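Local structure of Pre-mRNA-splicing factor SAD1 (Saccharomyces cerevisiae, 4MSX) at residues S150-Y159 with I229-F240. The protein promotes assembly of newly made U4 snRNA into the U4/U6 snRNP and is required for pre-mRNA splicing. Numbering follows the deposited sequence.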
ATOM      1  N   SER A 150       4.324 -12.110  21.075  1.00 32.33           N
ATOM      2  CA  SER A 150       3.390 -11.072  20.669  1.00 36.84           C
ATOM      3  C   SER A 150       4.153  -9.803  20.274  1.00 38.38           C
ATOM      4  O   SER A 150       3.875  -9.189  19.249  1.00 32.18           O
ATOM      5  CB  SER A 150       2.501 -10.771  21.868  1.00 41.63           C
ATOM      6  OG  SER A 150       1.587  -9.729  21.649  1.00 42.53           O
ATOM      7  N   ILE A 151       5.139  -9.403  21.089  1.00 31.01           N
ATOM      8  CA  ILE A 151       5.871  -8.163  20.806  1.00 29.88           C
ATOM      9  C   ILE A 151       6.784  -8.295  19.627  1.00 30.23           C
ATOM     10  O   ILE A 151       6.849  -7.407  18.768  1.00 31.63           O
ATOM     11  CB  ILE A 151       6.702  -7.688  22.078  1.00 31.04           C
ATOM     12  CG1 ILE A 151       5.720  -7.187  23.122  1.00 33.59           C
ATOM     13  CG2 ILE A 151       7.691  -6.591  21.692  1.00 29.53           C
ATOM     14  CD1 ILE A 151       6.389  -7.092  24.552  1.00 40.05           C
ATOM     15  N   LYS A 152       7.431  -9.447  19.509  1.00 26.90           N
ATOM     16  CA  LYS A 152       8.328  -9.655  18.390  1.00 30.40           C
ATOM     17  C   LYS A 152       7.466  -9.688  17.082  1.00 33.38           C
ATOM     18  O   LYS A 152       7.900  -9.228  16.013  1.00 34.30           O
ATOM     19  CB  LYS A 152       9.039 -10.994  18.526  1.00 36.34           C
ATOM     20  CG  LYS A 152      10.153 -11.215  17.521  1.00 45.66           C
ATOM     21  CD  LYS A 152      10.876 -12.514  17.853  1.00 51.74           C
ATOM     22  CE  LYS A 152      11.944 -12.861  16.843  1.00 61.92           C
ATOM     23  NZ  LYS A 152      12.687 -14.107  17.247  1.00 71.26           N
ATOM     24  N   PHE A 153       6.258 -10.215  17.190  1.00 33.33           N
ATOM     25  CA  PHE A 153       5.379 -10.284  16.003  1.00 31.31           C
ATOM     26  C   PHE A 153       4.911  -8.855  15.582  1.00 37.28           C
ATOM     27  O   PHE A 153       4.760  -8.560  14.382  1.00 33.45           O
ATOM     28  CB  PHE A 153       4.183 -11.115  16.318  1.00 35.04           C
ATOM     29  CG  PHE A 153       3.360 -11.485  15.097  1.00 35.22           C
ATOM     30  CD1 PHE A 153       2.463 -10.578  14.544  1.00 30.61           C
ATOM     31  CD2 PHE A 153       3.481 -12.753  14.534  1.00 31.32           C
ATOM     32  CE1 PHE A 153       1.673 -10.932  13.434  1.00 32.81           C
ATOM     33  CE2 PHE A 153       2.679 -13.121  13.404  1.00 31.99           C
ATOM     34  CZ  PHE A 153       1.783 -12.212  12.885  1.00 29.80           C
ATOM     35  N   ALA A 154       4.675  -7.975  16.563  1.00 30.77           N
ATOM     36  CA  ALA A 154       4.299  -6.590  16.279  1.00 29.37           C
ATOM     37  C   ALA A 154       5.411  -5.857  15.531  1.00 36.75           C
ATOM     38  O   ALA A 154       5.134  -4.963  14.695  1.00 32.08           O
ATOM     39  CB  ALA A 154       3.953  -5.818  17.605  1.00 30.49           C
ATOM     40  N   ALA A 155       6.666  -6.202  15.840  1.00 30.87           N
ATOM     41  CA  ALA A 155       7.819  -5.602  15.163  1.00 32.30           C
ATOM     42  C   ALA A 155       8.098  -6.218  13.776  1.00 33.98           C
ATOM     43  O   ALA A 155       8.624  -5.536  12.879  1.00 30.88           O
ATOM     44  CB  ALA A 155       9.103  -5.732  16.050  1.00 33.19           C
ATOM     45  N   TYR A 156       7.755  -7.499  13.603  1.00 29.98           N
ATOM     46  CA  TYR A 156       8.093  -8.201  12.387  1.00 30.52           C
ATOM     47  C   TYR A 156       7.142  -9.408  12.201  1.00 36.05           C
ATOM     48  O   TYR A 156       7.451 -10.485  12.607  1.00 31.14           O
ATOM     49  CB  TYR A 156       9.559  -8.641  12.461  1.00 30.86           C
ATOM     50  CG  TYR A 156      10.053  -9.255  11.191  1.00 39.42           C
ATOM     51  CD1 TYR A 156      10.523  -8.446  10.165  1.00 41.29           C
ATOM     52  CD2 TYR A 156      10.042 -10.637  10.988  1.00 41.53           C
ATOM     53  CE1 TYR A 156      10.974  -8.961   8.971  1.00 37.48           C
ATOM     54  CE2 TYR A 156      10.495 -11.179   9.756  1.00 45.72           C
ATOM     55  CZ  TYR A 156      10.936 -10.313   8.746  1.00 41.16           C
ATOM     56  OH  TYR A 156      11.421 -10.756   7.534  1.00 38.29           O
ATOM     57  N   PRO A 157       5.932  -9.183  11.669  1.00 30.65           N
ATOM     58  CA  PRO A 157       4.935 -10.245  11.519  1.00 30.56           C
ATOM     59  C   PRO A 157       5.504 -11.390  10.690  1.00 30.11           C
ATOM     60  O   PRO A 157       6.272 -11.140   9.763  1.00 31.80           O
ATOM     61  CB  PRO A 157       3.771  -9.555  10.780  1.00 29.51           C
ATOM     62  CG  PRO A 157       3.904  -8.093  11.216  1.00 25.56           C
ATOM     63  CD  PRO A 157       5.411  -7.878  11.244  1.00 24.96           C
ATOM     64  N   THR A 158       5.153 -12.620  11.071  1.00 27.84           N
ATOM     65  CA  THR A 158       5.646 -13.818  10.397  1.00 30.47           C
ATOM     66  C   THR A 158       4.446 -14.668   9.999  1.00 33.22           C
ATOM     67  O   THR A 158       3.381 -14.604  10.623  1.00 33.37           O
ATOM     68  CB  THR A 158       6.580 -14.671  11.308  1.00 45.38           C
ATOM     69  OG1 THR A 158       5.969 -14.819  12.594  1.00 41.60           O
ATOM     70  CG2 THR A 158       7.959 -14.005  11.460  1.00 37.83           C
ATOM     71  N   TYR A 159       4.583 -15.435   8.917  1.00 30.39           N
ATOM     72  CA  TYR A 159       3.426 -16.132   8.378  1.00 30.03           C
ATOM     73  C   TYR A 159       3.921 -17.484   7.830  1.00 31.82           C
ATOM     74  O   TYR A 159       5.074 -17.578   7.437  1.00 32.57           O
ATOM     75  CB  TYR A 159       2.829 -15.351   7.170  1.00 31.53           C
ATOM     76  CG  TYR A 159       2.357 -13.946   7.560  1.00 29.91           C
ATOM     77  CD1 TYR A 159       1.080 -13.755   8.073  1.00 30.91           C
ATOM     78  CD2 TYR A 159       3.210 -12.842   7.456  1.00 27.20           C
ATOM     79  CE1 TYR A 159       0.641 -12.503   8.466  1.00 37.26           C
ATOM     80  CE2 TYR A 159       2.753 -11.549   7.818  1.00 26.79           C
ATOM     81  CZ  TYR A 159       1.474 -11.408   8.334  1.00 28.93           C
ATOM     82  OH  TYR A 159       0.957 -10.211   8.729  1.00 28.77           O
ATOM     83  N   ILE A 229       8.402  -5.180   5.108  1.00 25.87           N
ATOM     84  CA  ILE A 229       7.833  -5.066   6.431  1.00 25.74           C
ATOM     85  C   ILE A 229       6.479  -4.308   6.414  1.00 26.86           C
ATOM     86  O   ILE A 229       5.586  -4.651   7.183  1.00 24.70           O
ATOM     87  CB  ILE A 229       8.897  -4.479   7.448  1.00 28.86           C
ATOM     88  CG1 ILE A 229       9.987  -5.570   7.675  1.00 36.05           C
ATOM     89  CG2 ILE A 229       8.223  -4.026   8.728  1.00 30.54           C
ATOM     90  CD1 ILE A 229      11.277  -5.073   8.267  1.00 34.63           C
ATOM     91  N   CYS A 230       6.339  -3.247   5.596  1.00 25.27           N
ATOM     92  CA  CYS A 230       5.028  -2.578   5.484  1.00 24.00           C
ATOM     93  C   CYS A 230       3.939  -3.591   5.072  1.00 22.55           C
ATOM     94  O   CYS A 230       2.814  -3.590   5.618  1.00 25.79           O
ATOM     95  CB  CYS A 230       5.074  -1.494   4.395  1.00 26.94           C
ATOM     96  SG  CYS A 230       6.144  -0.065   4.933  1.00 36.65           S
ATOM     97  N   VAL A 231       4.262  -4.391   4.053  1.00 22.68           N
ATOM     98  CA  VAL A 231       3.266  -5.358   3.500  1.00 23.09           C
ATOM     99  C   VAL A 231       2.943  -6.393   4.586  1.00 21.15           C
ATOM    100  O   VAL A 231       1.783  -6.710   4.816  1.00 23.02           O
ATOM    101  CB  VAL A 231       3.778  -6.047   2.207  1.00 24.13           C
ATOM    102  CG1 VAL A 231       2.774  -7.160   1.759  1.00 23.77           C
ATOM    103  CG2 VAL A 231       4.004  -4.995   1.095  1.00 24.85           C
ATOM    104  N   LYS A 232       3.971  -6.854   5.309  1.00 24.65           N
ATOM    105  CA  LYS A 232       3.708  -7.795   6.422  1.00 25.07           C
ATOM    106  C   LYS A 232       2.825  -7.206   7.520  1.00 26.05           C
ATOM    107  O   LYS A 232       1.965  -7.915   8.097  1.00 24.38           O
ATOM    108  CB  LYS A 232       5.019  -8.282   7.036  1.00 27.45           C
ATOM    109  CG  LYS A 232       5.844  -9.173   6.061  1.00 25.69           C
ATOM    110  CD  LYS A 232       7.278  -9.312   6.671  1.00 32.59           C
ATOM    111  CE  LYS A 232       8.289  -9.938   5.752  1.00 33.08           C
ATOM    112  NZ  LYS A 232       7.963 -11.323   5.580  1.00 37.87           N
ATOM    113  N   LYS A 233       2.997  -5.912   7.826  1.00 24.42           N
ATOM    114  CA  LYS A 233       2.117  -5.312   8.822  1.00 19.75           C
ATOM    115  C   LYS A 233       0.741  -5.087   8.298  1.00 23.34           C
ATOM    116  O   LYS A 233      -0.224  -5.183   9.067  1.00 25.17           O
ATOM    117  CB  LYS A 233       2.701  -3.930   9.291  1.00 23.51           C
ATOM    118  CG  LYS A 233       3.961  -4.151  10.159  1.00 28.08           C
ATOM    119  CD  LYS A 233       4.695  -2.794  10.452  1.00 28.27           C
ATOM    120  CE  LYS A 233       5.828  -3.051  11.482  1.00 29.77           C
ATOM    121  NZ  LYS A 233       6.593  -1.698  11.675  1.00 37.57           N
ATOM    122  N   ILE A 234       0.620  -4.703   7.003  1.00 20.80           N
ATOM    123  CA  ILE A 234      -0.731  -4.447   6.458  1.00 24.43           C
ATOM    124  C   ILE A 234      -1.633  -5.680   6.658  1.00 24.81           C
ATOM    125  O   ILE A 234      -2.856  -5.561   6.887  1.00 24.74           O
ATOM    126  CB  ILE A 234      -0.610  -4.071   4.967  1.00 26.02           C
ATOM    127  CG1 ILE A 234      -0.136  -2.588   4.888  1.00 24.61           C
ATOM    128  CG2 ILE A 234      -1.942  -4.333   4.184  1.00 23.45           C
ATOM    129  CD1 ILE A 234       0.346  -2.221   3.456  1.00 26.89           C
ATOM    130  N   TRP A 235      -1.016  -6.861   6.588  1.00 22.87           N
ATOM    131  CA  TRP A 235      -1.801  -8.120   6.696  1.00 25.29           C
ATOM    132  C   TRP A 235      -1.840  -8.687   8.129  1.00 29.47           C
ATOM    133  O   TRP A 235      -2.433  -9.740   8.370  1.00 25.36           O
ATOM    134  CB  TRP A 235      -1.274  -9.179   5.693  1.00 26.90           C
ATOM    135  CG  TRP A 235      -1.828  -8.810   4.334  1.00 25.52           C
ATOM    136  CD1 TRP A 235      -1.208  -8.084   3.338  1.00 24.44           C
ATOM    137  CD2 TRP A 235      -3.140  -9.089   3.882  1.00 23.50           C
ATOM    138  NE1 TRP A 235      -2.097  -7.925   2.247  1.00 23.06           N
ATOM    139  CE2 TRP A 235      -3.288  -8.518   2.588  1.00 24.40           C
ATOM    140  CE3 TRP A 235      -4.225  -9.785   4.445  1.00 25.75           C
ATOM    141  CZ2 TRP A 235      -4.507  -8.639   1.839  1.00 26.59           C
ATOM    142  CZ3 TRP A 235      -5.410  -9.894   3.734  1.00 25.23           C
ATOM    143  CH2 TRP A 235      -5.543  -9.338   2.425  1.00 28.48           C
ATOM    144  N   SER A 236      -1.206  -8.004   9.095  1.00 26.02           N
ATOM    145  CA  SER A 236      -1.086  -8.632  10.399  1.00 27.03           C
ATOM    146  C   SER A 236      -2.441  -8.871  11.041  1.00 24.33           C
ATOM    147  O   SER A 236      -3.263  -7.949  11.145  1.00 29.01           O
ATOM    148  CB  SER A 236      -0.222  -7.772  11.350  1.00 30.54           C
ATOM    149  OG  SER A 236      -0.422  -8.282  12.659  1.00 27.31           O
ATOM    150  N   PRO A 237      -2.702 -10.116  11.478  1.00 27.58           N
ATOM    151  CA  PRO A 237      -3.956 -10.395  12.200  1.00 30.11           C
ATOM    152  C   PRO A 237      -3.839 -10.146  13.730  1.00 37.53           C
ATOM    153  O   PRO A 237      -4.779 -10.464  14.456  1.00 33.01           O
ATOM    154  CB  PRO A 237      -4.187 -11.919  11.946  1.00 28.82           C
ATOM    155  CG  PRO A 237      -2.803 -12.489  11.906  1.00 30.04           C
ATOM    156  CD  PRO A 237      -1.904 -11.333  11.260  1.00 26.84           C
ATOM    157  N   LYS A 238      -2.716  -9.601  14.189  1.00 29.31           N
ATOM    158  CA  LYS A 238      -2.509  -9.347  15.631  1.00 31.44           C
ATOM    159  C   LYS A 238      -2.019  -7.913  15.955  1.00 31.57           C
ATOM    160  O   LYS A 238      -1.237  -7.695  16.892  1.00 33.28           O
ATOM    161  CB  LYS A 238      -1.470 -10.360  16.149  1.00 34.86           C
ATOM    162  CG  LYS A 238      -2.012 -11.794  16.161  1.00 43.62           C
ATOM    163  CD  LYS A 238      -0.904 -12.876  15.994  1.00 45.16           C
ATOM    164  CE  LYS A 238       0.284 -12.744  16.909  1.00 55.22           C
ATOM    165  NZ  LYS A 238       1.130 -14.011  16.944  1.00 71.14           N
ATOM    166  N   LEU A 239      -2.452  -6.938  15.170  1.00 28.70           N
ATOM    167  CA  LEU A 239      -2.012  -5.555  15.389  1.00 30.81           C
ATOM    168  C   LEU A 239      -2.365  -5.075  16.798  1.00 32.38           C
ATOM    169  O   LEU A 239      -3.453  -5.332  17.272  1.00 30.76           O
ATOM    170  CB  LEU A 239      -2.747  -4.637  14.388  1.00 30.47           C
ATOM    171  CG  LEU A 239      -2.314  -4.820  12.925  1.00 30.54           C
ATOM    172  CD1 LEU A 239      -3.218  -3.977  11.987  1.00 27.96           C
ATOM    173  CD2 LEU A 239      -0.847  -4.412  12.766  1.00 38.03           C
ATOM    174  N   PHE A 240      -1.504  -4.270  17.420  1.00 29.31           N
ATOM    175  CA  PHE A 240      -1.873  -3.685  18.712  1.00 33.68           C
ATOM    176  C   PHE A 240      -2.937  -2.623  18.552  1.00 38.03           C
ATOM    177  O   PHE A 240      -3.832  -2.505  19.381  1.00 36.25           O
ATOM    178  CB  PHE A 240      -0.624  -3.131  19.399  1.00 33.20           C
ATOM    179  CG  PHE A 240       0.320  -4.225  19.900  1.00 30.14           C
ATOM    180  CD1 PHE A 240      -0.039  -5.571  19.831  1.00 37.14           C
ATOM    181  CD2 PHE A 240       1.576  -3.888  20.433  1.00 35.09           C
ATOM    182  CE1 PHE A 240       0.837  -6.587  20.284  1.00 37.05           C
ATOM    183  CE2 PHE A 240       2.460  -4.889  20.888  1.00 34.33           C
ATOM    184  CZ  PHE A 240       2.101  -6.229  20.821  1.00 35.16           C
TER
HETATM  185  O   HOH W   1       1.390  -9.289  18.072  1.00 35.85           O
HETATM  186  O   HOH W   2       8.896  -2.860  12.722  1.00 34.36           O
HETATM  187  O   HOH W   3       8.007 -12.534   8.109  1.00 35.99           O
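Tyr159 reaches across to the last turn of helix 222-234, where Tyr159 OH donates to Lys232 O at 2.6 Å, in the carbonyl plane with a C=O...donor angle of 152°. Here helix 146-155, assigned to a UBP-type, probably degenerate zinc finger, and the chain after it meet the ubiquitin-protease-like (USP) domain. The bond is the centre of the tight part: Pro157 sets CB 3.6 Å from the same Lys232 O, and Pro237 CD comes to 4.0 Å from Tyr159 CE1. Two water bridges add to it: Lys233 NZ, salt-bridged to Asp77, reaches Ala155 O, and Lys232 NZ, hydrogen-bonded to Phe212 O and Asn215 O, meets Pro157 O.

Phe153 lies between Pro157 CA on one face and, on the solvent side, exposed Lys238 on the other. A turn at chi3 (50°) lays Lys238 CE nearly above the ring centre in a CH-pi contact, with NZ in a cation-pi contact 3.9 Å from the centroid. A serine in place of Phe153 would probably leave the Lys238 ammonium without its pi partner and open a gap beside Pro157. A water joins Ser150 O to Lys238 O. One residue on, Ala154 CB packs over a face of Phe240 in a CH-pi contact. At the buried edge of Phe153, Ser236 OG stands 3.5 Å from CE1 while accepting a hydrogen bond from Lys238 N in an ST turn.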